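Local coordinates for protein type I modular polyketide synthase (Streptomyces albus subsp. albus, PDB 6IYT) that probably transfers an ethylmalonyl-type extender unit from its coenzyme A thioester to the acyl carrier protein, as the acyltransferase domain of a salinomycin polyketide synthase module, at residues G78-A83 with K457-P462; K120-F125 with P206-G211; L257-V262 with R285-A290; R330-L335 with D362-F367. All blocks are in the same frame, centred on the assembly; numbering follows the deposited sequence.

Contact 1 opens first, on helix 74-84, and closes only near the C terminus, where 457-462 returns to that helix; the other three contacts therefore all lie within the span of chain it encloses. Contact 2 follows, pairing strand 120-125 with strand 208-211 after a mainly helical excursion and forming one edge of the four-stranded parallel sheet. Contact 3 then closes a short loop in the mixed, mainly antiparallel sheet, and contact 4 another between helices 328-334 and 363-371. Contacts 2, 3 and 4 run in series without crossing. Contacts 1 and 4, about 54 Å apart between centres, lie on opposite sides of the chain's centre.

Contact 1: residues G78-A83 with K457-P462; sequences GYSLAA and KAVDLP
With chi1 at -61°, Ser80 swings OG beside its own backbone N and out toward the passing chain, where Val459 N donates a 2.8 Å hydrogen bond to Ser80 OG. The N-H points at the oxygen with an angle of 155°. The same hydroxyl is also bonded to the carbonyl of Asp76, one turn earlier in the helix, so two partners fix its rotation. Around this polar point the packing is close: Ala458 CA comes within 3.2 Å of Ser80 OG, and Val459 CG2 lies alongside it. Residues 457-462 belong to the extended C-terminal tail, which runs back over helix 74-84, in a sequence region of the CurL-like polyketide synthase family that probably corresponds to the linker preceding the acyltransferase, and so joins the tail to the N-terminal part of the chain. Asp460 O and Pro462 O accept hydrogen bonds from His65 and Arg85. On one flank Tyr79 brings its ring edge to the tail, CD2 lying 3.8 Å from Ala458 N, while Ala83 CB sits over the rim of one ring face. On the other flank Leu461 places CD1 3.6 Å from Ser80 CB, and the same methyl reaches Leu81 CD2 at 4.2 Å.

Contact 2: residues K120-F125 with P206-G211; sequences KTVFVF and PDAVVG
Strands 120-125 and 208-211 run parallel, their short axes 4.6 Å apart at closest approach and inclined by 28°, with Phe123 opposite Val209 and Val124 opposite Val210. The ladder alternates between the chains: Phe123 N donates to Ala208 O, Val210 N returns a 2.9 Å bond to Phe123 O, and Phe125 N donates to Val210 O. At the N-terminal end of the pairing, Asp207 meets Thr121 twice. Its backbone N donates to Thr121 O at 2.8 Å, while Asp207 OD2 receives Thr121 N at 3.0 Å, nearly straight at 168° and on the anti side of the carboxylate. One residue thus grips both the N-H and the C=O of Thr121. Phe123, with chi1 -84°, lays its ring beneath Pro206, whose CD stands 3.9 Å from the ring centroid and almost on the normal, a CH-pi contact over the face. Phe125 on the same side turns an edge to Val209, CE1 lying 4.1 Å from Val209 CG1. On the other side Val122 CG2 and Val210 CG2 meet at 3.6 Å. Gly211 ends the pairing and begins a GxSxG pattern with Ser213 and Gly215, consistent with the nucleophile elbow expected of acyltransferases. Strand 388-393 pairs with the far edge of 120-125; helix 215-223 packs on the side of Phe125 and Val209, and helix 376-385 on that of Val124 and Val210.

Contact 3: residues L257-V262 with R285-A290; sequences LPAAEV and RSVTVA
Chain 257-262 leaves a loop at Pro258, the N-cap residue, and enters helix 259-266, while 286-290 runs extended beneath it; the backbones approach most closely at Pro258 and Arg285, with CA atoms 4.3 Å apart. This is helix-on-sheet packing in what is probably the small ferredoxin-like subdomain known from this acyltransferase family: strand 286-291 lies between 251-255 and 276-283, antiparallel to both, and the helix follows strand 251-255. No hydrogen bond crosses the contact, so apolar branches carry it. Val262, its CG1 anti to the backbone N (chi1 177°), divides its methyls between two strand residues. CG2 meets Val287 CG2 at 3.7 Å and CG1 meets Val289 CG2 at 3.6 Å. Val287 also turns CG1 under the start of the helix, 4.1 Å from Ala259 CB. Its two methyls lie close to Leu257 O, a carbonyl oxygen buried here without a polar partner. Val289 and Val262 both touch Val255 as well, extending the apolar layer to the neighbouring strand. At the exposed end the Arg285 side chain, kinked at its second torsion, runs past the proline ring, and Pro258 CG lies 3.6 Å from Arg285 NH2, at the edge of the guanidinium group.

Contact 4: residues R330-L335 with D362-F367; sequences RILDLL and DASYWF
Apolar contacts carry this pairing, beginning with Ile331, which lies roughly perpendicular to Phe367. Ile331 CD1 reaches the ring edge in its plane, 3.7 Å from Phe367 CD1, and Ile331 CG2 rests 4.0 Å from Phe367 CB. With CG anti to the backbone N (chi1 175°), the Phe367 ring is carried toward this isoleucine; it also stacks with His328, at the start of the first helix. Leu335 packs its CD1 3.5 Å from Trp366 CB, and its CB 4.0 Å from Ala363 CB. Leu332 reaches across with CD2 alone, which lies 3.8 Å from Ala363 O and close to Ser364 CA.

The segments 330-334 and 363-367 form a helix pair of the acyltransferase domain, their axes 8.8 Å apart at closest approach and inclined by 137°, and the small Ala363 faces Leu335, its CB also lying near Leu335 O.

Aromatic packing within the second helix sets Tyr365 CD2 over one face of the Trp366 indole, 4.0 Å above its plane. The indole extends onto Glu216 and Ile217 of helix 215-223, near, without touching, the residues of the probable nucleophile elbow (Gly211, Ser213, Gly215).

Polar interactions lie within the second helix and beyond the pair. Asp362 is its N-cap: Asp362 OD1 accepts Tyr365 N at 3.0 Å, a capping bond that ties the first turn. At the far end of the same tyrosine, Tyr365 OH is hydrogen-bonded to Ser349 and Glu216.

Contact 1: residues G78-A83 with K457-P462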
loop_
_atom_site.group_PDB
_atom_site.type_symbol
_atom_site.label_atom_id
_atom_site.label_comp_id
_atom_site.label_asym_id
_atom_site.label_seq_id
_atom_site.Cartn_x
_atom_site.Cartn_y
_atom_site.Cartn_z
ATOM N N GLY A 78 15.174 -22.870 6.655
ATOM C CA GLY A 78 14.725 -21.473 6.573
ATOM C C GLY A 78 14.685 -20.836 7.956
ATOM O O GLY A 78 15.164 -19.723 8.159
ATOM N N TYR A 79 14.099 -21.547 8.916
ATOM C CA TYR A 79 14.062 -21.081 10.276
ATOM C C TYR A 79 15.468 -20.829 10.814
ATOM O O TYR A 79 15.739 -19.792 11.409
ATOM C CB TYR A 79 13.335 -22.076 11.179
ATOM C CG TYR A 79 13.394 -21.666 12.624
ATOM C CD1 TYR A 79 12.638 -20.578 13.101
ATOM C CD2 TYR A 79 14.282 -22.269 13.489
ATOM C CE1 TYR A 79 12.777 -20.129 14.408
ATOM C CE2 TYR A 79 14.393 -21.856 14.804
ATOM C CZ TYR A 79 13.673 -20.772 15.250
ATOM O OH TYR A 79 13.838 -20.348 16.542
ATOM N N SER A 80 16.381 -21.722 10.509
ATOM C CA SER A 80 17.732 -21.624 11.051
ATOM C C SER A 80 18.514 -20.437 10.436
ATOM O O SER A 80 19.227 -19.713 11.129
ATOM C CB SER A 80 18.479 -22.933 10.825
ATOM O OG SER A 80 17.813 -24.011 11.483
ATOM N N LEU A 81 18.359 -20.251 9.143
ATOM C CA LEU A 81 18.953 -19.112 8.458
ATOM C C LEU A 81 18.434 -17.803 9.054
ATOM O O LEU A 81 19.162 -16.825 9.123
ATOM C CB LEU A 81 18.627 -19.166 6.983
ATOM C CG LEU A 81 19.379 -20.236 6.200
ATOM C CD1 LEU A 81 18.706 -20.464 4.889
ATOM C CD2 LEU A 81 20.858 -19.859 5.993
ATOM N N ALA A 82 17.150 -17.777 9.421
ATOM C CA ALA A 82 16.539 -16.569 9.975
ATOM C C ALA A 82 16.976 -16.325 11.421
ATOM O O ALA A 82 17.088 -15.192 11.846
ATOM C CB ALA A 82 15.021 -16.655 9.884
ATOM N N ALA A 83 17.178 -17.393 12.189
ATOM C CA ALA A 83 17.366 -17.243 13.608
ATOM C C ALA A 83 18.848 -17.109 13.962
ATOM O O ALA A 83 19.179 -16.483 14.943
ATOM C CB ALA A 83 16.729 -18.413 14.352
ATOM N N LYS A 457 12.497 -26.354 13.652
ATOM C CA LYS A 457 13.545 -26.370 14.677
ATOM C C LYS A 457 14.871 -26.003 14.053
ATOM O O LYS A 457 15.089 -26.229 12.847
ATOM C CB LYS A 457 13.659 -27.749 15.312
ATOM C CG LYS A 457 13.650 -28.888 14.302
ATOM C CD LYS A 457 13.915 -30.237 14.965
ATOM C CE LYS A 457 15.403 -30.561 14.969
ATOM N NZ LYS A 457 15.848 -31.183 16.253
ATOM N N ALA A 458 15.783 -25.525 14.877
ATOM C CA ALA A 458 17.156 -25.201 14.412
ATOM C C ALA A 458 17.915 -26.456 13.982
ATOM O O ALA A 458 17.831 -27.513 14.631
ATOM C CB ALA A 458 17.920 -24.454 15.499
ATOM N N VAL A 459 18.612 -26.347 12.859
ATOM C CA VAL A 459 19.379 -27.453 12.310
ATOM C C VAL A 459 20.762 -26.955 11.923
ATOM O O VAL A 459 20.963 -25.760 11.711
ATOM C CB VAL A 459 18.686 -28.086 11.090
ATOM C CG1 VAL A 459 17.353 -28.697 11.497
ATOM C CG2 VAL A 459 18.497 -27.056 9.988
ATOM N N ASP A 460 21.711 -27.875 11.830
ATOM C CA ASP A 460 23.078 -27.512 11.496
ATOM C C ASP A 460 23.167 -26.861 10.121
ATOM O O ASP A 460 22.519 -27.289 9.166
ATOM C CB ASP A 460 23.977 -28.749 11.558
ATOM C CG ASP A 460 25.437 -28.425 11.312
ATOM O OD1 ASP A 460 25.740 -27.781 10.287
ATOM O OD2 ASP A 460 26.280 -28.813 12.147
ATOM N N LEU A 461 23.979 -25.814 10.040
ATOM C CA LEU A 461 24.193 -25.075 8.807
ATOM C C LEU A 461 25.688 -24.911 8.619
ATOM O O LEU A 461 26.439 -24.906 9.594
ATOM C CB LEU A 461 23.552 -23.690 8.891
ATOM C CG LEU A 461 22.029 -23.581 8.961
ATOM C CD1 LEU A 461 21.624 -22.169 9.356
ATOM C CD2 LEU A 461 21.407 -23.966 7.627
ATOM N N PRO A 462 26.137 -24.775 7.366
ATOM C CA PRO A 462 27.581 -24.589 7.256
ATOM C C PRO A 462 28.068 -23.422 8.080
ATOM O O PRO A 462 27.350 -22.446 8.269
ATOM C CB PRO A 462 27.816 -24.345 5.754
ATOM C CG PRO A 462 26.474 -24.218 5.132
ATOM C CD PRO A 462 25.418 -24.294 6.184
#

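Contact 2: residues K120-F125 with P206-G211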
loop_
_atom_site.group_PDB
_atom_site.type_symbol
_atom_site.label_atom_id
_atom_site.label_comp_id
_atom_site.label_asym_id
_atom_site.label_seq_id
_atom_site.Cartn_x
_atom_site.Cartn_y
_atom_site.Cartn_z
ATOM N N LYS A 120 13.699 6.750 8.934
ATOM C CA LYS A 120 12.401 6.425 9.476
ATOM C C LYS A 120 11.477 5.817 8.412
ATOM O O LYS A 120 11.707 5.976 7.204
ATOM C CB LYS A 120 11.787 7.658 10.073
ATOM C CG LYS A 120 12.556 8.142 11.302
ATOM C CD LYS A 120 12.311 9.620 11.568
ATOM C CE LYS A 120 11.009 9.833 12.287
ATOM N NZ LYS A 120 11.038 11.096 13.079
ATOM N N THR A 121 10.400 5.208 8.889
ATOM C CA THR A 121 9.454 4.449 8.055
ATOM C C THR A 121 8.113 5.134 8.095
ATOM O O THR A 121 7.625 5.499 9.183
ATOM C CB THR A 121 9.262 3.017 8.596
ATOM O OG1 THR A 121 10.488 2.276 8.480
ATOM C CG2 THR A 121 8.168 2.306 7.852
ATOM N N VAL A 122 7.560 5.421 6.916
ATOM C CA VAL A 122 6.217 5.929 6.812
ATOM C C VAL A 122 5.340 4.974 6.031
ATOM O O VAL A 122 5.780 4.401 5.047
ATOM C CB VAL A 122 6.207 7.327 6.153
ATOM C CG1 VAL A 122 6.941 7.319 4.821
ATOM C CG2 VAL A 122 4.814 7.830 5.997
ATOM N N PHE A 123 4.128 4.721 6.544
ATOM C CA PHE A 123 3.157 3.937 5.796
ATOM C C PHE A 123 2.284 4.828 4.944
ATOM O O PHE A 123 1.769 5.880 5.420
ATOM C CB PHE A 123 2.287 3.089 6.701
ATOM C CG PHE A 123 2.918 1.770 7.093
ATOM C CD1 PHE A 123 4.271 1.687 7.383
ATOM C CD2 PHE A 123 2.171 0.631 7.144
ATOM C CE1 PHE A 123 4.854 0.462 7.693
ATOM C CE2 PHE A 123 2.749 -0.600 7.480
ATOM C CZ PHE A 123 4.091 -0.661 7.764
ATOM N N VAL A 124 2.087 4.378 3.714
ATOM C CA VAL A 124 1.428 5.134 2.657
ATOM C C VAL A 124 0.118 4.402 2.301
ATOM O O VAL A 124 0.120 3.234 1.977
ATOM C CB VAL A 124 2.300 5.212 1.400
ATOM C CG1 VAL A 124 1.589 5.970 0.282
ATOM C CG2 VAL A 124 3.647 5.834 1.726
ATOM N N PHE A 125 -0.973 5.150 2.277
ATOM C CA PHE A 125 -2.302 4.604 2.045
ATOM C C PHE A 125 -2.943 5.328 0.879
ATOM O O PHE A 125 -3.348 6.501 1.003
ATOM C CB PHE A 125 -3.154 4.807 3.301
ATOM C CG PHE A 125 -2.642 4.075 4.498
ATOM C CD1 PHE A 125 -1.677 4.658 5.333
ATOM C CD2 PHE A 125 -3.011 2.745 4.733
ATOM C CE1 PHE A 125 -1.182 3.957 6.430
ATOM C CE2 PHE A 125 -2.501 2.046 5.806
ATOM C CZ PHE A 125 -1.551 2.629 6.619
ATOM N N PRO A 206 4.851 1.824 11.245
ATOM C CA PRO A 206 5.020 3.238 10.844
ATOM C C PRO A 206 5.495 4.119 11.987
ATOM O O PRO A 206 5.115 3.885 13.143
ATOM C CB PRO A 206 3.605 3.652 10.444
ATOM C CG PRO A 206 2.730 2.755 11.210
ATOM C CD PRO A 206 3.451 1.425 11.207
ATOM N N ASP A 207 6.445 5.001 11.677
ATOM C CA ASP A 207 6.787 6.138 12.538
ATOM C C ASP A 207 5.889 7.327 12.221
ATOM O O ASP A 207 5.807 8.312 13.006
ATOM C CB ASP A 207 8.267 6.541 12.336
ATOM C CG ASP A 207 9.242 5.404 12.677
ATOM O OD1 ASP A 207 9.104 4.837 13.779
ATOM O OD2 ASP A 207 10.110 5.048 11.826
ATOM N N ALA A 208 5.260 7.270 11.063
ATOM C CA ALA A 208 4.287 8.259 10.625
ATOM C C ALA A 208 3.395 7.596 9.585
ATOM O O ALA A 208 3.782 6.579 9.001
ATOM C CB ALA A 208 4.969 9.447 10.022
ATOM N N VAL A 209 2.293 8.251 9.241
ATOM C CA VAL A 209 1.420 7.762 8.168
ATOM C C VAL A 209 1.069 8.892 7.217
ATOM O O VAL A 209 1.151 10.052 7.592
ATOM C CB VAL A 209 0.117 7.168 8.699
ATOM C CG1 VAL A 209 0.380 5.962 9.592
ATOM C CG2 VAL A 209 -0.697 8.234 9.433
ATOM N N VAL A 210 0.849 8.537 5.943
ATOM C CA VAL A 210 0.394 9.497 4.919
ATOM C C VAL A 210 -0.625 8.819 4.048
ATOM O O VAL A 210 -0.452 7.657 3.647
ATOM C CB VAL A 210 1.529 10.000 4.029
ATOM C CG1 VAL A 210 1.040 11.110 3.122
ATOM C CG2 VAL A 210 2.681 10.486 4.857
ATOM N N GLY A 211 -1.713 9.509 3.795
ATOM C CA GLY A 211 -2.771 8.984 2.951
ATOM C C GLY A 211 -3.022 9.874 1.736
ATOM O O GLY A 211 -2.718 11.090 1.742
#

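Contact 3: residues L257-V262 with R285-A290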
loop_
_atom_site.group_PDB
_atom_site.type_symbol
_atom_site.label_atom_id
_atom_site.label_comp_id
_atom_site.label_asym_id
_atom_site.label_seq_id
_atom_site.Cartn_x
_atom_site.Cartn_y
_atom_site.Cartn_z
ATOM N N LEU A 257 2.374 13.441 -16.888
ATOM C CA LEU A 257 3.034 14.669 -17.298
ATOM C C LEU A 257 3.111 15.592 -16.085
ATOM O O LEU A 257 2.302 15.483 -15.187
ATOM C CB LEU A 257 2.230 15.373 -18.368
ATOM C CG LEU A 257 2.151 14.813 -19.778
ATOM C CD1 LEU A 257 1.181 15.673 -20.549
ATOM C CD2 LEU A 257 3.514 14.766 -20.479
ATOM N N PRO A 258 4.021 16.558 -16.120
ATOM C CA PRO A 258 4.131 17.603 -15.107
ATOM C C PRO A 258 2.870 18.441 -15.038
ATOM O O PRO A 258 2.240 18.671 -16.061
ATOM C CB PRO A 258 5.324 18.457 -15.593
ATOM C CG PRO A 258 6.059 17.609 -16.558
ATOM C CD PRO A 258 5.065 16.664 -17.160
ATOM N N ALA A 259 2.548 18.949 -13.846
ATOM C CA ALA A 259 1.359 19.776 -13.663
ATOM C C ALA A 259 1.258 20.875 -14.704
ATOM O O ALA A 259 0.219 21.073 -15.281
ATOM C CB ALA A 259 1.320 20.367 -12.268
ATOM N N ALA A 260 2.348 21.602 -14.933
ATOM C CA ALA A 260 2.287 22.766 -15.822
ATOM C C ALA A 260 1.858 22.365 -17.232
ATOM O O ALA A 260 1.101 23.093 -17.887
ATOM C CB ALA A 260 3.629 23.481 -15.867
ATOM N N GLU A 261 2.383 21.255 -17.733
ATOM C CA GLU A 261 2.017 20.787 -19.047
ATOM C C GLU A 261 0.530 20.417 -19.090
ATOM O O GLU A 261 -0.145 20.668 -20.064
ATOM C CB GLU A 261 2.880 19.578 -19.445
ATOM C CG GLU A 261 3.597 19.733 -20.778
ATOM C CD GLU A 261 5.085 19.356 -20.723
ATOM O OE1 GLU A 261 5.441 18.386 -20.019
ATOM O OE2 GLU A 261 5.882 19.976 -21.471
ATOM N N VAL A 262 0.037 19.768 -18.049
ATOM C CA VAL A 262 -1.369 19.393 -18.009
ATOM C C VAL A 262 -2.306 20.632 -17.936
ATOM O O VAL A 262 -3.305 20.692 -18.651
ATOM C CB VAL A 262 -1.672 18.442 -16.850
ATOM C CG1 VAL A 262 -3.151 18.143 -16.804
ATOM C CG2 VAL A 262 -0.888 17.157 -17.025
ATOM N N ARG A 285 6.330 14.165 -12.500
ATOM C CA ARG A 285 5.782 13.873 -13.802
ATOM C C ARG A 285 4.564 12.988 -13.689
ATOM O O ARG A 285 4.234 12.254 -14.602
ATOM C CB ARG A 285 6.835 13.211 -14.693
ATOM C CG ARG A 285 8.047 14.098 -14.936
ATOM C CD ARG A 285 8.391 14.178 -16.413
ATOM N NE ARG A 285 9.794 14.514 -16.618
ATOM C CZ ARG A 285 10.318 15.725 -16.426
ATOM N NH1 ARG A 285 11.622 15.913 -16.588
ATOM N NH2 ARG A 285 9.544 16.747 -16.092
ATOM N N SER A 286 3.815 13.176 -12.619
ATOM C CA SER A 286 2.673 12.349 -12.365
ATOM C C SER A 286 1.590 13.164 -11.644
ATOM O O SER A 286 1.776 13.553 -10.494
ATOM C CB SER A 286 3.102 11.168 -11.491
ATOM O OG SER A 286 1.967 10.485 -11.049
ATOM N N VAL A 287 0.462 13.382 -12.309
ATOM C CA VAL A 287 -0.676 14.133 -11.709
ATOM C C VAL A 287 -1.980 13.424 -12.005
ATOM O O VAL A 287 -1.988 12.405 -12.708
ATOM C CB VAL A 287 -0.782 15.602 -12.223
ATOM C CG1 VAL A 287 0.538 16.349 -12.025
ATOM C CG2 VAL A 287 -1.223 15.638 -13.683
ATOM N N THR A 288 -3.033 13.807 -11.296
ATOM C CA THR A 288 -4.362 13.351 -11.594
ATOM C C THR A 288 -5.239 14.557 -11.970
ATOM O O THR A 288 -5.019 15.584 -11.531
ATOM C CB THR A 288 -5.020 12.646 -10.399
ATOM O OG1 THR A 288 -5.012 13.527 -9.308
ATOM C CG2 THR A 288 -4.240 11.405 -10.008
ATOM N N VAL A 289 -6.230 14.290 -12.771
ATOM C CA VAL A 289 -7.131 15.310 -13.299
ATOM C C VAL A 289 -8.584 14.881 -13.073
ATOM O O VAL A 289 -8.932 13.736 -13.343
ATOM C CB VAL A 289 -6.922 15.494 -14.799
ATOM C CG1 VAL A 289 -7.939 16.495 -15.359
ATOM C CG2 VAL A 289 -5.494 15.947 -15.085
ATOM N N ALA A 290 -9.377 15.754 -12.443
ATOM C CA ALA A 290 -10.781 15.475 -12.163
ATOM C C ALA A 290 -11.673 16.292 -13.077
ATOM O O ALA A 290 -11.380 17.438 -13.365
ATOM C CB ALA A 290 -11.102 15.810 -10.709
#

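Contact 4: residues R330-L335 with D362-F367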
loop_
_atom_site.group_PDB
_atom_site.type_symbol
_atom_site.label_atom_id
_atom_site.label_comp_id
_atom_site.label_asym_id
_atom_site.label_seq_id
_atom_site.Cartn_x
_atom_site.Cartn_y
_atom_site.Cartn_z
ATOM N N ARG A 330 -24.022 19.008 3.217
ATOM C CA ARG A 330 -24.385 17.620 3.480
ATOM C C ARG A 330 -23.237 16.822 4.124
ATOM O O ARG A 330 -23.448 15.996 4.981
ATOM C CB ARG A 330 -24.894 16.945 2.208
ATOM C CG ARG A 330 -26.256 17.440 1.811
ATOM C CD ARG A 330 -26.623 17.057 0.395
ATOM N NE ARG A 330 -27.090 15.688 0.310
ATOM C CZ ARG A 330 -27.538 15.150 -0.816
ATOM N NH1 ARG A 330 -27.565 15.866 -1.916
ATOM N NH2 ARG A 330 -27.964 13.901 -0.822
ATOM N N ILE A 331 -22.024 17.090 3.664
ATOM C CA ILE A 331 -20.879 16.375 4.189
ATOM C C ILE A 331 -20.682 16.725 5.658
ATOM O O ILE A 331 -20.474 15.838 6.490
ATOM C CB ILE A 331 -19.601 16.660 3.369
ATOM C CG1 ILE A 331 -19.690 15.949 2.009
ATOM C CG2 ILE A 331 -18.367 16.231 4.137
ATOM C CD1 ILE A 331 -18.776 16.540 0.933
ATOM N N LEU A 332 -20.834 18.002 6.009
ATOM C CA LEU A 332 -20.677 18.409 7.431
ATOM C C LEU A 332 -21.738 17.777 8.318
ATOM O O LEU A 332 -21.437 17.309 9.414
ATOM C CB LEU A 332 -20.687 19.921 7.588
ATOM C CG LEU A 332 -19.623 20.736 6.880
ATOM C CD1 LEU A 332 -19.716 22.199 7.277
ATOM C CD2 LEU A 332 -18.207 20.208 7.174
ATOM N N ASP A 333 -22.957 17.639 7.799
ATOM C CA ASP A 333 -24.011 17.002 8.539
ATOM C C ASP A 333 -23.755 15.509 8.693
ATOM O O ASP A 333 -23.949 14.948 9.778
ATOM C CB ASP A 333 -25.369 17.209 7.838
ATOM C CG ASP A 333 -26.094 18.449 8.312
ATOM O OD1 ASP A 333 -25.728 19.008 9.386
ATOM O OD2 ASP A 333 -27.055 18.882 7.590
ATOM N N LEU A 334 -23.318 14.867 7.613
ATOM C CA LEU A 334 -23.135 13.412 7.597
ATOM C C LEU A 334 -22.024 12.985 8.549
ATOM O O LEU A 334 -22.124 11.953 9.205
ATOM C CB LEU A 334 -22.748 12.979 6.186
ATOM C CG LEU A 334 -23.458 11.904 5.392
ATOM C CD1 LEU A 334 -24.788 11.434 5.959
ATOM C CD2 LEU A 334 -23.619 12.384 3.946
ATOM N N LEU A 335 -20.961 13.786 8.622
ATOM C CA LEU A 335 -19.721 13.400 9.334
ATOM C C LEU A 335 -19.532 14.110 10.670
ATOM O O LEU A 335 -18.466 14.024 11.269
ATOM C CB LEU A 335 -18.510 13.697 8.438
ATOM C CG LEU A 335 -18.510 13.017 7.047
ATOM C CD1 LEU A 335 -17.167 13.232 6.367
ATOM C CD2 LEU A 335 -18.824 11.535 7.123
ATOM N N ASP A 362 -11.642 16.486 11.960
ATOM C CA ASP A 362 -13.080 16.623 12.191
ATOM C C ASP A 362 -13.829 16.707 10.863
ATOM O O ASP A 362 -13.244 16.507 9.790
ATOM C CB ASP A 362 -13.358 17.888 13.047
ATOM C CG ASP A 362 -12.846 19.197 12.387
ATOM O OD1 ASP A 362 -12.527 19.203 11.175
ATOM O OD2 ASP A 362 -12.643 20.211 13.118
ATOM N N ALA A 363 -15.137 16.896 10.928
ATOM C CA ALA A 363 -15.954 16.909 9.684
ATOM C C ALA A 363 -15.423 17.898 8.652
ATOM O O ALA A 363 -15.436 17.603 7.443
ATOM C CB ALA A 363 -17.403 17.193 9.994
ATOM N N SER A 364 -15.003 19.083 9.109
ATOM C CA SER A 364 -14.451 20.109 8.206
ATOM C C SER A 364 -13.212 19.612 7.497
ATOM O O SER A 364 -13.000 19.868 6.286
ATOM C CB SER A 364 -14.126 21.401 8.970
ATOM O OG SER A 364 -15.322 22.139 9.190
ATOM N N TYR A 365 -12.392 18.878 8.216
ATOM C CA TYR A 365 -11.215 18.233 7.582
ATOM C C TYR A 365 -11.610 17.248 6.497
ATOM O O TYR A 365 -11.027 17.251 5.438
ATOM C CB TYR A 365 -10.359 17.537 8.604
ATOM C CG TYR A 365 -9.089 17.018 8.017
ATOM C CD1 TYR A 365 -7.983 17.853 7.856
ATOM C CD2 TYR A 365 -9.022 15.734 7.501
ATOM C CE1 TYR A 365 -6.835 17.405 7.221
ATOM C CE2 TYR A 365 -7.902 15.296 6.812
ATOM C CZ TYR A 365 -6.773 16.083 6.789
ATOM O OH TYR A 365 -5.692 15.670 6.080
ATOM N N TRP A 366 -12.603 16.409 6.756
ATOM C CA TRP A 366 -12.992 15.413 5.795
ATOM C C TRP A 366 -13.700 16.010 4.576
ATOM O O TRP A 366 -13.501 15.526 3.465
ATOM C CB TRP A 366 -13.814 14.321 6.426
ATOM C CG TRP A 366 -13.033 13.521 7.412
ATOM C CD1 TRP A 366 -13.191 13.520 8.770
ATOM C CD2 TRP A 366 -11.846 12.766 7.145
ATOM N NE1 TRP A 366 -12.182 12.824 9.366
ATOM C CE2 TRP A 366 -11.307 12.390 8.399
ATOM C CE3 TRP A 366 -11.117 12.493 5.988
ATOM C CZ2 TRP A 366 -10.137 11.671 8.515
ATOM C CZ3 TRP A 366 -9.945 11.737 6.098
ATOM C CH2 TRP A 366 -9.483 11.316 7.346
ATOM N N PHE A 367 -14.294 17.202 4.737
ATOM C CA PHE A 367 -14.703 17.956 3.578
ATOM C C PHE A 367 -13.498 18.445 2.763
ATOM O O PHE A 367 -13.441 18.244 1.572
ATOM C CB PHE A 367 -15.571 19.139 3.930
ATOM C CG PHE A 367 -15.899 19.997 2.739
ATOM C CD1 PHE A 367 -16.775 19.535 1.777
ATOM C CD2 PHE A 367 -15.179 21.140 2.485
ATOM C CE1 PHE A 367 -16.986 20.258 0.603
ATOM C CE2 PHE A 367 -15.426 21.914 1.338
ATOM C CZ PHE A 367 -16.323 21.454 0.392
#